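Local coordinates for protein pyruvate kinase 1 (Trypanosoma brucei brucei, PDB 4KCT) that catalyses the transfer of phosphate from phosphoenolpyruvate to ADP, giving pyruvate and ATP, and also has an intrinsic oxaloacetate decarboxylase activity, at residues F102-I107 / N167-L172. Sequence-based numbering, arbitrary orientation.
Sequences FAPGDI and NNHHRL
The carbonyl oxygen of Phe102 is met by two groups of segment 167-172: His170 N donates a hydrogen bond to Phe102 O at 3.1 Å, tilted out of the carbonyl plane, and the CA-H of His169 adds a weaker C-H...O contact, His169 CA to Phe102 O being 3.4 Å. In return Phe102 N gives His170 O a shorter, almost straight bond of 2.8 Å, with an angle of 178° at the hydrogen. Phe102 and His170 thus form an antiparallel hydrogen-bonded pair and put their side chains on the same face. There Phe102 CG lies anti to its own carbonyl carbon (chi1 -62°), and the ring reaches Leu172, CE2 to CD1 at 3.7 Å; the large apolar groups of Phe102 and Leu172 suit this buried face, where Met149 touches both. The imidazole of His170 instead bonds Asp145 through NE2. This pair ends the two-stranded antiparallel sheet 99-102/170-173, part of the small beta domain inserted into the pyruvate kinase barrel, its centre about 36 Å from that of the chain. Beyond this pair regular pairing stops although the backbones draw closer, Ala103 CA and His169 CA lying 4.4 Å apart, and the His169 ring lies across Pro104, whose CD sits over the ring centre, 3.4 Å from the centroid, in a CH-pi contact; the ring's flat face matches the rigid pyrrolidine, and Ala103 CB adds a small contact near CD2 and NE2. Pro104 and Gly105 fill the middle of a type II turn from Ala103 to Asp106: proline's fixed phi fits the first place, and glycine tolerates the positive phi (88°) of the second, where a CB would press on the preceding carbonyl oxygen. Asp106 N bonds Ala103 O to close the turn, while Asp106 OD2 accepts Ala103 N at 2.8 Å from above its carboxylate plane.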
loop_
_atom_site.group_PDB
_atom_site.type_symbol
_atom_site.label_atom_id
_atom_site.label_comp_id
_atom_site.label_asym_id
_atom_site.label_seq_id
_atom_site.Cartn_x
_atom_site.Cartn_y
_atom_site.Cartn_z
ATOM N N PHE A 102 -5.721 56.986 11.413
ATOM C CA PHE A 102 -6.792 56.323 12.157
ATOM C C PHE A 102 -6.223 55.626 13.379
ATOM O O PHE A 102 -5.081 55.150 13.361
ATOM C CB PHE A 102 -7.504 55.286 11.282
ATOM C CG PHE A 102 -8.183 55.872 10.066
ATOM C CD1 PHE A 102 -9.520 56.238 10.113
ATOM C CD2 PHE A 102 -7.494 55.998 8.862
ATOM C CE1 PHE A 102 -10.153 56.749 8.994
ATOM C CE2 PHE A 102 -8.124 56.496 7.736
ATOM C CZ PHE A 102 -9.462 56.872 7.803
ATOM N N ALA A 103 -7.058 55.483 14.404
ATOM C CA ALA A 103 -6.689 54.749 15.607
ATOM C C ALA A 103 -7.726 53.660 15.864
ATOM O O ALA A 103 -8.870 53.780 15.425
ATOM C CB ALA A 103 -6.605 55.704 16.800
ATOM N N PRO A 104 -7.323 52.579 16.557
ATOM C CA PRO A 104 -8.291 51.528 16.908
ATOM C C PRO A 104 -9.544 52.130 17.521
ATOM O O PRO A 104 -9.458 53.092 18.292
ATOM C CB PRO A 104 -7.538 50.688 17.963
ATOM C CG PRO A 104 -6.094 51.039 17.786
ATOM C CD PRO A 104 -6.072 52.465 17.332
ATOM N N GLY A 105 -10.702 51.600 17.149
ATOM C CA GLY A 105 -11.970 52.065 17.705
ATOM C C GLY A 105 -12.584 53.229 16.940
ATOM O O GLY A 105 -13.764 53.515 17.095
ATOM N N ASP A 106 -11.799 53.895 16.099
ATOM C CA ASP A 106 -12.360 54.914 15.202
ATOM C C ASP A 106 -13.476 54.296 14.362
ATOM O O ASP A 106 -13.365 53.152 13.900
ATOM C CB ASP A 106 -11.282 55.492 14.271
ATOM C CG ASP A 106 -10.399 56.516 14.958
ATOM O OD1 ASP A 106 -10.665 56.831 16.134
ATOM O OD2 ASP A 106 -9.408 56.970 14.334
ATOM N N ILE A 107 -14.552 55.046 14.194
ATOM C CA ILE A 107 -15.681 54.610 13.385
ATOM C C ILE A 107 -15.678 55.441 12.103
ATOM O O ILE A 107 -15.603 56.674 12.161
ATOM C CB ILE A 107 -17.007 54.812 14.137
ATOM C CG1 ILE A 107 -17.053 53.934 15.401
ATOM C CG2 ILE A 107 -18.204 54.547 13.228
ATOM C CD1 ILE A 107 -17.018 52.444 15.120
ATOM N N ASN A 167 -9.507 48.757 13.226
ATOM C CA ASN A 167 -8.910 47.775 14.137
ATOM C C ASN A 167 -7.536 48.158 14.633
ATOM O O ASN A 167 -7.131 47.736 15.701
ATOM C CB ASN A 167 -8.855 46.386 13.510
ATOM C CG ASN A 167 -10.213 45.747 13.404
ATOM O OD1 ASN A 167 -10.483 45.006 12.459
ATOM N ND2 ASN A 167 -11.119 46.144 14.275
ATOM N N ASN A 168 -6.794 48.923 13.846
ATOM C CA ASN A 168 -5.415 49.225 14.215
ATOM C C ASN A 168 -4.941 50.588 13.743
ATOM O O ASN A 168 -5.581 51.213 12.893
ATOM C CB ASN A 168 -4.468 48.114 13.742
ATOM C CG ASN A 168 -4.599 47.819 12.259
ATOM O OD1 ASN A 168 -5.660 47.417 11.778
ATOM N ND2 ASN A 168 -3.491 47.913 11.551
ATOM N N HIS A 169 -3.876 51.088 14.369
ATOM C CA HIS A 169 -3.296 52.382 13.999
ATOM C C HIS A 169 -2.788 52.314 12.585
ATOM O O HIS A 169 -2.116 51.374 12.228
ATOM C CB HIS A 169 -2.135 52.747 14.943
ATOM C CG HIS A 169 -2.579 53.239 16.302
ATOM N ND1 HIS A 169 -2.615 52.436 17.392
ATOM C CD2 HIS A 169 -2.985 54.509 16.737
ATOM C CE1 HIS A 169 -3.012 53.154 18.468
ATOM N NE2 HIS A 169 -3.236 54.419 18.068
ATOM N N HIS A 170 -3.122 53.312 11.769
ATOM C CA HIS A 170 -2.569 53.422 10.427
ATOM C C HIS A 170 -2.766 54.800 9.854
ATOM O O HIS A 170 -3.734 55.485 10.180
ATOM C CB HIS A 170 -3.181 52.379 9.501
ATOM C CG HIS A 170 -2.356 52.105 8.269
ATOM N ND1 HIS A 170 -1.036 51.827 8.329
ATOM C CD2 HIS A 170 -2.678 52.180 6.916
ATOM C CE1 HIS A 170 -0.549 51.705 7.082
ATOM N NE2 HIS A 170 -1.562 51.866 6.222
ATOM N N ARG A 171 -1.859 55.194 8.962
ATOM C CA ARG A 171 -1.962 56.460 8.230
ATOM C C ARG A 171 -2.217 56.139 6.768
ATOM O O ARG A 171 -1.421 55.437 6.139
ATOM C CB ARG A 171 -0.641 57.254 8.338
ATOM C CG ARG A 171 -0.717 58.644 7.712
ATOM C CD ARG A 171 0.581 59.434 7.897
ATOM N NE ARG A 171 1.640 58.921 7.035
ATOM C CZ ARG A 171 2.006 59.473 5.880
ATOM N NH1 ARG A 171 1.474 60.622 5.483
ATOM N NH2 ARG A 171 2.952 58.907 5.156
ATOM N N LEU A 172 -3.352 56.575 6.244
ATOM C CA LEU A 172 -3.641 56.362 4.833
ATOM C C LEU A 172 -3.175 57.565 4.022
ATOM O O LEU A 172 -3.424 58.694 4.403
ATOM C CB LEU A 172 -5.147 56.135 4.617
ATOM C CG LEU A 172 -5.694 54.787 5.069
ATOM C CD1 LEU A 172 -7.159 54.656 4.647
ATOM C CD2 LEU A 172 -4.854 53.657 4.483
#